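Local structure of HMG box-containing protein 1 (Homo sapiens, 3QVE) at residues Ser73-Thr78 against Cys93-Pro98; Ser107-Ser112 against Cys123-Gly128. The protein represses transcription by binding the promoters of target genes, and helps regulate the cell cycle and the Wnt pathway. All blocks are in the same frame, centred on the assembly; numbering follows the deposited sequence. Where two conformers were deposited one is given.

Overall arrangement
Both contacts lie in the AXH domain of the protein, the only part present in this chain. The two segments of contact 1 precede those of contact 2 in the sequence. Contact 1 joins strands 72-80 and 89-94, a beta hairpin inside the antiparallel sheet. Contact 2 joins strands 105-108 and 123-124 of a small mixed sheet, with helix 111-118 between them in a beta-alpha-beta unit. The centres of the contacts are 11 Å apart. They touch through Phe109 of contact 2, whose ring takes Leu75 and Leu77 of contact 1 against the face turned away from Val125; Leu75 CD1 comes within 3.4 Å of Phe109 CD2. The two sheets thus share one apolar core.

Contact 1: Ser73-Thr78 against Cys93-Pro98; sequences SVLKLT and CKLDHP. With EDO (1,2-ethanediol), chain N.
Leu75 and Cys93 form an antiparallel hydrogen-bonded pair near the open end of the hairpin of strands 72-80 and 89-94. Leu75 N donates to Cys93 O at 2.9 Å, almost straight and nearly along the C=O axis. The return bond, from Cys93 N to Leu75 O at 3.0 Å, is more bent, and its donor sits above the carbonyl plane.

The tight part is the buried face below this pair. Cys93 SG stands between its own backbone N and carbonyl carbon (chi1 70°). There it meets Leu77 CD1 at 3.8 Å and Leu75 CD1 at 3.9 Å. Leu95 crosses Leu75 obliquely, and its CD2 reaches Leu75 CG at 3.8 Å. Phe109 packs on Leu75 and Leu77 as well. An alanine at Leu75 would remove the branched end that touches Leu95, Cys93 SG and Phe109, and would probably loosen this apolar cluster.

The other end is looser. Strand pairing gives way to a type I turn from Lys94 to His97, closed by His97 N to Lys94 O. A water spans the gap, donating to Ser73 O at 2.8 Å and accepting from Leu95 N at 3.1 Å. Nearby, Ser73 is exposed and offers Leu95 CD1 just its CB.

Direct backbone bonds and apolar packing therefore hold the strands together on their buried side, while water takes over the link where they part.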
loop_
_atom_site.group_PDB
_atom_site.type_symbol
_atom_site.label_atom_id
_atom_site.label_comp_id
_atom_site.label_asym_id
_atom_site.label_seq_id
_atom_site.Cartn_x
_atom_site.Cartn_y
_atom_site.Cartn_z
ATOM N N SER A 73 9.134 7.839 -12.051
ATOM C CA SER A 73 9.312 8.147 -10.634
ATOM C C SER A 73 8.372 7.285 -9.812
ATOM O O SER A 73 7.194 7.260 -10.101
ATOM C CB SER A 73 8.956 9.626 -10.371
ATOM O OG SER A 73 9.990 10.411 -10.883
ATOM N N VAL A 74 8.902 6.609 -8.785
ATOM C CA VAL A 74 8.125 5.740 -7.927
ATOM C C VAL A 74 8.469 5.948 -6.447
ATOM O O VAL A 74 9.482 6.536 -6.136
ATOM C CB VAL A 74 8.340 4.262 -8.309
ATOM C CG1 VAL A 74 7.712 3.961 -9.666
ATOM C CG2 VAL A 74 9.816 3.843 -8.226
ATOM N N LEU A 75 7.615 5.458 -5.566
ATOM C CA LEU A 75 7.835 5.440 -4.126
ATOM C C LEU A 75 8.216 4.003 -3.790
ATOM O O LEU A 75 7.784 3.046 -4.466
ATOM C CB LEU A 75 6.559 5.817 -3.349
ATOM C CG LEU A 75 5.975 7.233 -3.500
ATOM C CD1 LEU A 75 4.521 7.295 -2.991
ATOM C CD2 LEU A 75 6.865 8.203 -2.795
ATOM N N LYS A 76 9.047 3.864 -2.762
ATOM C CA LYS A 76 9.350 2.605 -2.144
ATOM C C LYS A 76 9.096 2.782 -0.680
ATOM O O LYS A 76 9.658 3.681 -0.056
ATOM C CB LYS A 76 10.777 2.188 -2.432
ATOM C CG LYS A 76 10.948 1.723 -3.890
ATOM C CD LYS A 76 12.379 1.309 -4.262
ATOM C CE LYS A 76 12.716 -0.046 -3.753
ATOM N NZ LYS A 76 14.167 -0.379 -3.907
ATOM N N LEU A 77 8.231 1.934 -0.155
ATOM C CA LEU A 77 7.682 2.075 1.202
ATOM C C LEU A 77 7.797 0.798 1.954
ATOM O O LEU A 77 7.569 -0.261 1.373
ATOM C CB LEU A 77 6.187 2.405 1.119
ATOM C CG LEU A 77 5.729 3.530 0.216
ATOM C CD1 LEU A 77 4.160 3.577 0.113
ATOM C CD2 LEU A 77 6.358 4.876 0.772
ATOM N N THR A 78 8.031 0.871 3.269
ATOM C CA THR A 78 8.087 -0.354 4.079
ATOM C C THR A 78 7.052 -0.244 5.158
ATOM O O THR A 78 6.939 0.776 5.837
ATOM C CB THR A 78 9.493 -0.606 4.681
ATOM O OG1 THR A 78 10.384 -0.897 3.610
ATOM C CG2 THR A 78 9.490 -1.831 5.671
ATOM N N CYS A 93 5.220 1.826 -5.395
ATOM C CA CYS A 93 3.915 2.290 -5.866
ATOM C C CYS A 93 4.061 3.630 -6.568
ATOM O O CYS A 93 5.086 4.281 -6.481
ATOM C CB CYS A 93 2.955 2.351 -4.699
ATOM S SG CYS A 93 3.328 3.608 -3.581
ATOM N N LYS A 94 3.034 4.037 -7.296
ATOM C CA LYS A 94 3.056 5.331 -7.973
ATOM C C LYS A 94 2.985 6.488 -6.959
ATOM O O LYS A 94 2.472 6.314 -5.862
ATOM C CB LYS A 94 1.910 5.431 -8.979
ATOM C CG LYS A 94 1.850 4.327 -10.011
ATOM C CD LYS A 94 3.155 4.171 -10.790
ATOM C CE LYS A 94 3.121 2.994 -11.789
ATOM N NZ LYS A 94 4.112 1.968 -11.455
ATOM N N LEU A 95 3.494 7.656 -7.345
ATOM C CA LEU A 95 3.548 8.822 -6.449
ATOM C C LEU A 95 2.175 9.266 -6.006
ATOM O O LEU A 95 2.042 9.810 -4.929
ATOM C CB LEU A 95 4.240 10.000 -7.121
ATOM C CG LEU A 95 5.663 9.911 -7.648
ATOM C CD1 LEU A 95 6.247 11.321 -8.050
ATOM C CD2 LEU A 95 6.565 9.261 -6.651
ATOM N N ASP A 96 1.162 9.003 -6.831
ATOM C CA ASP A 96 -0.205 9.418 -6.564
ATOM C C ASP A 96 -1.042 8.350 -5.811
ATOM O O ASP A 96 -2.250 8.531 -5.642
ATOM C CB ASP A 96 -0.902 9.720 -7.903
ATOM C CG ASP A 96 -0.857 8.542 -8.828
ATOM O OD1 ASP A 96 -1.180 7.427 -8.381
ATOM O OD2 ASP A 96 -0.462 8.727 -9.983
ATOM N N HIS A 97 -0.415 7.273 -5.347
ATOM C CA HIS A 97 -1.125 6.205 -4.608
ATOM C C HIS A 97 -1.761 6.795 -3.326
ATOM O O HIS A 97 -1.076 7.389 -2.502
ATOM C CB HIS A 97 -0.173 5.050 -4.239
ATOM C CG HIS A 97 -0.860 3.755 -3.976
ATOM N ND1 HIS A 97 -1.709 3.567 -2.909
ATOM C CD2 HIS A 97 -0.858 2.588 -4.668
ATOM C CE1 HIS A 97 -2.199 2.335 -2.948
ATOM N NE2 HIS A 97 -1.689 1.717 -3.998
ATOM N N PRO A 98 -3.087 6.651 -3.173
ATOM C CA PRO A 98 -3.779 7.103 -1.957
ATOM C C PRO A 98 -3.802 6.039 -0.864
ATOM O O PRO A 98 -3.719 4.840 -1.164
ATOM C CB PRO A 98 -5.189 7.347 -2.451
ATOM C CG PRO A 98 -5.393 6.291 -3.503
ATOM C CD PRO A 98 -4.027 6.104 -4.155
HETATM C C1 EDO N . 15.939 -3.704 -3.274
HETATM O O1 EDO N . 14.873 -2.894 -3.777
HETATM C C2 EDO N . 15.947 -5.066 -3.946
HETATM O O2 EDO N . 15.797 -4.883 -5.358
HETATM O O HOH W 1 4.474 7.650 -10.247
#

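Contact 2: Ser107-Ser112 against Cys123-Gly128; sequences SSFYPS and CEVHIG. With EDO (1,2-ethanediol), chain E; SO4 (sulfate ion), chain D.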
loop_
_atom_site.group_PDB
_atom_site.type_symbol
_atom_site.label_atom_id
_atom_site.label_comp_id
_atom_site.label_asym_id
_atom_site.label_seq_id
_atom_site.Cartn_x
_atom_site.Cartn_y
_atom_site.Cartn_z
ATOM N N SER A 107 -5.037 10.011 2.471
ATOM C CA SER A 107 -3.719 10.616 2.563
ATOM C C SER A 107 -2.861 10.170 1.374
ATOM O O SER A 107 -3.121 9.142 0.765
ATOM C CB SER A 107 -3.041 10.181 3.890
ATOM O OG SER A 107 -3.928 10.342 5.004
ATOM N N SER A 108 -1.808 10.927 1.071
ATOM C CA SER A 108 -0.969 10.657 -0.082
ATOM C C SER A 108 0.368 11.305 0.168
ATOM O O SER A 108 0.487 12.228 0.956
ATOM C CB SER A 108 -1.632 11.299 -1.316
ATOM O OG SER A 108 -0.774 11.392 -2.427
ATOM N N PHE A 109 1.395 10.820 -0.497
ATOM C CA PHE A 109 2.687 11.523 -0.482
ATOM C C PHE A 109 2.623 12.726 -1.400
ATOM O O PHE A 109 3.439 13.648 -1.237
ATOM C CB PHE A 109 3.826 10.563 -0.925
ATOM C CG PHE A 109 4.143 9.514 0.096
ATOM C CD1 PHE A 109 5.052 9.778 1.096
ATOM C CD2 PHE A 109 3.454 8.301 0.125
ATOM C CE1 PHE A 109 5.306 8.819 2.081
ATOM C CE2 PHE A 109 3.711 7.354 1.104
ATOM C CZ PHE A 109 4.640 7.638 2.080
ATOM N N TYR A 110 1.682 12.732 -2.368
ATOM C CA TYR A 110 1.557 13.854 -3.313
ATOM C C TYR A 110 0.074 14.171 -3.532
ATOM O O TYR A 110 -0.516 13.730 -4.534
ATOM C CB TYR A 110 2.199 13.479 -4.640
ATOM C CG TYR A 110 3.694 13.553 -4.600
ATOM C CD1 TYR A 110 4.358 14.758 -4.857
ATOM C CD2 TYR A 110 4.438 12.432 -4.286
ATOM C CE1 TYR A 110 5.754 14.837 -4.816
ATOM C CE2 TYR A 110 5.800 12.479 -4.226
ATOM C CZ TYR A 110 6.462 13.691 -4.481
ATOM O OH TYR A 110 7.824 13.725 -4.429
ATOM N N PRO A 111 -0.544 14.876 -2.577
ATOM C CA PRO A 111 -2.000 15.063 -2.599
ATOM C C PRO A 111 -2.516 15.631 -3.931
ATOM O O PRO A 111 -3.531 15.185 -4.417
ATOM C CB PRO A 111 -2.216 16.048 -1.469
ATOM C CG PRO A 111 -1.135 15.674 -0.504
ATOM C CD PRO A 111 0.042 15.395 -1.326
ATOM N N SER A 112 -1.777 16.546 -4.559
ATOM C CA SER A 112 -2.242 17.114 -5.829
ATOM C C SER A 112 -2.217 16.112 -6.945
ATOM O O SER A 112 -3.121 16.117 -7.779
ATOM C CB SER A 112 -1.439 18.358 -6.195
ATOM O OG SER A 112 -1.702 19.321 -5.194
ATOM N N CYS A 123 -4.802 14.521 2.830
ATOM C CA CYS A 123 -3.758 14.981 3.723
ATOM C C CYS A 123 -2.433 14.350 3.305
ATOM O O CYS A 123 -2.375 13.419 2.488
ATOM C CB CYS A 123 -4.029 14.504 5.150
ATOM S SG CYS A 123 -5.594 14.969 5.915
ATOM N N GLU A 124 -1.368 14.798 3.907
ATOM C CA GLU A 124 -0.064 14.225 3.683
ATOM C C GLU A 124 0.140 12.988 4.550
ATOM O O GLU A 124 -0.171 13.003 5.739
ATOM C CB GLU A 124 1.001 15.262 4.040
ATOM C CG GLU A 124 1.605 15.956 2.837
ATOM C CD GLU A 124 2.642 17.014 3.226
ATOM O OE1 GLU A 124 2.644 18.080 2.575
ATOM O OE2 GLU A 124 3.449 16.774 4.162
ATOM N N VAL A 125 0.684 11.935 3.966
ATOM C CA VAL A 125 1.030 10.704 4.680
ATOM C C VAL A 125 2.284 10.943 5.487
ATOM O O VAL A 125 3.182 11.647 5.022
ATOM C CB VAL A 125 1.350 9.532 3.714
ATOM C CG1 VAL A 125 1.853 8.286 4.490
ATOM C CG2 VAL A 125 0.141 9.161 2.859
ATOM N N HIS A 126 2.371 10.364 6.681
ATOM C CA HIS A 126 3.651 10.359 7.445
ATOM C C HIS A 126 3.946 8.998 8.053
ATOM O O HIS A 126 3.019 8.207 8.333
ATOM C CB HIS A 126 3.604 11.337 8.624
ATOM C CG HIS A 126 3.390 12.754 8.205
ATOM N ND1 HIS A 126 4.370 13.506 7.592
ATOM C CD2 HIS A 126 2.281 13.528 8.242
ATOM C CE1 HIS A 126 3.880 14.697 7.295
ATOM N NE2 HIS A 126 2.617 14.738 7.686
ATOM N N ILE A 127 5.228 8.780 8.338
ATOM C CA ILE A 127 5.676 7.611 9.097
ATOM C C ILE A 127 4.833 7.493 10.386
ATOM O O ILE A 127 4.531 8.486 11.072
ATOM C CB ILE A 127 7.175 7.685 9.396
ATOM C CG1 ILE A 127 7.978 7.576 8.079
ATOM C CG2 ILE A 127 7.574 6.573 10.415
ATOM C CD1 ILE A 127 9.484 7.922 8.180
ATOM N N GLY A 128 4.402 6.282 10.672
ATOM C CA GLY A 128 3.500 6.038 11.779
ATOM C C GLY A 128 2.070 5.825 11.342
ATOM O O GLY A 128 1.312 5.208 12.064
HETATM C C1 EDO E . 1.829 17.625 -3.614
HETATM O O1 EDO E . 1.300 16.858 -4.731
HETATM C C2 EDO E . 0.927 18.800 -3.209
HETATM O O2 EDO E . 0.753 18.942 -1.788
HETATM S S SO4 D . 7.658 11.757 7.732
HETATM O O1 SO4 D . 8.964 11.671 7.116
HETATM O O2 SO4 D . 7.665 11.524 9.159
HETATM O O3 SO4 D . 6.936 12.954 7.336
HETATM O O4 SO4 D . 6.888 10.676 7.181
#
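Two backbone hydrogen bonds set the parallel pairing of strands 105-108 and 123-124. Ser108 uses both its polar backbone atoms. Its N donates to Cys123 O at 2.9 Å, nearly along the C=O axis. Its O accepts from Val125 N at 3.0 Å, with the donor well above the carbonyl plane. CA-H...O contacts reinforce both: Ser107 CA lies 3.1 Å from Cys123 O, and Glu124 CA also approaches Ser108 O.

The apolar part centres on Val125. Its CB sits over the centre of one face of the Phe109 ring, a CH-pi contact 4.1 Å from the centroid. CG1, anti to the backbone N (chi1 174°), reaches Phe109 CZ at 3.7 Å. CG2 presses on Ser107 CB at 3.5 Å, a tight pair.

Within 107-112, Ser108 OG accepts from Tyr110 N at 2.8 Å in an ST turn, and it also bonds Thr114 of helix 111-118. Tyr110 is the N-cap residue of that helix.

A sulfate, probably from the crystallisation liquor, is gripped by His126 ND1 and Ile127 N, and by His64.

Ser108 thus ties the strand pair to the helix start: its backbone serves the sheet, its hydroxyl the turn and Thr114, within a beta-alpha-beta unit.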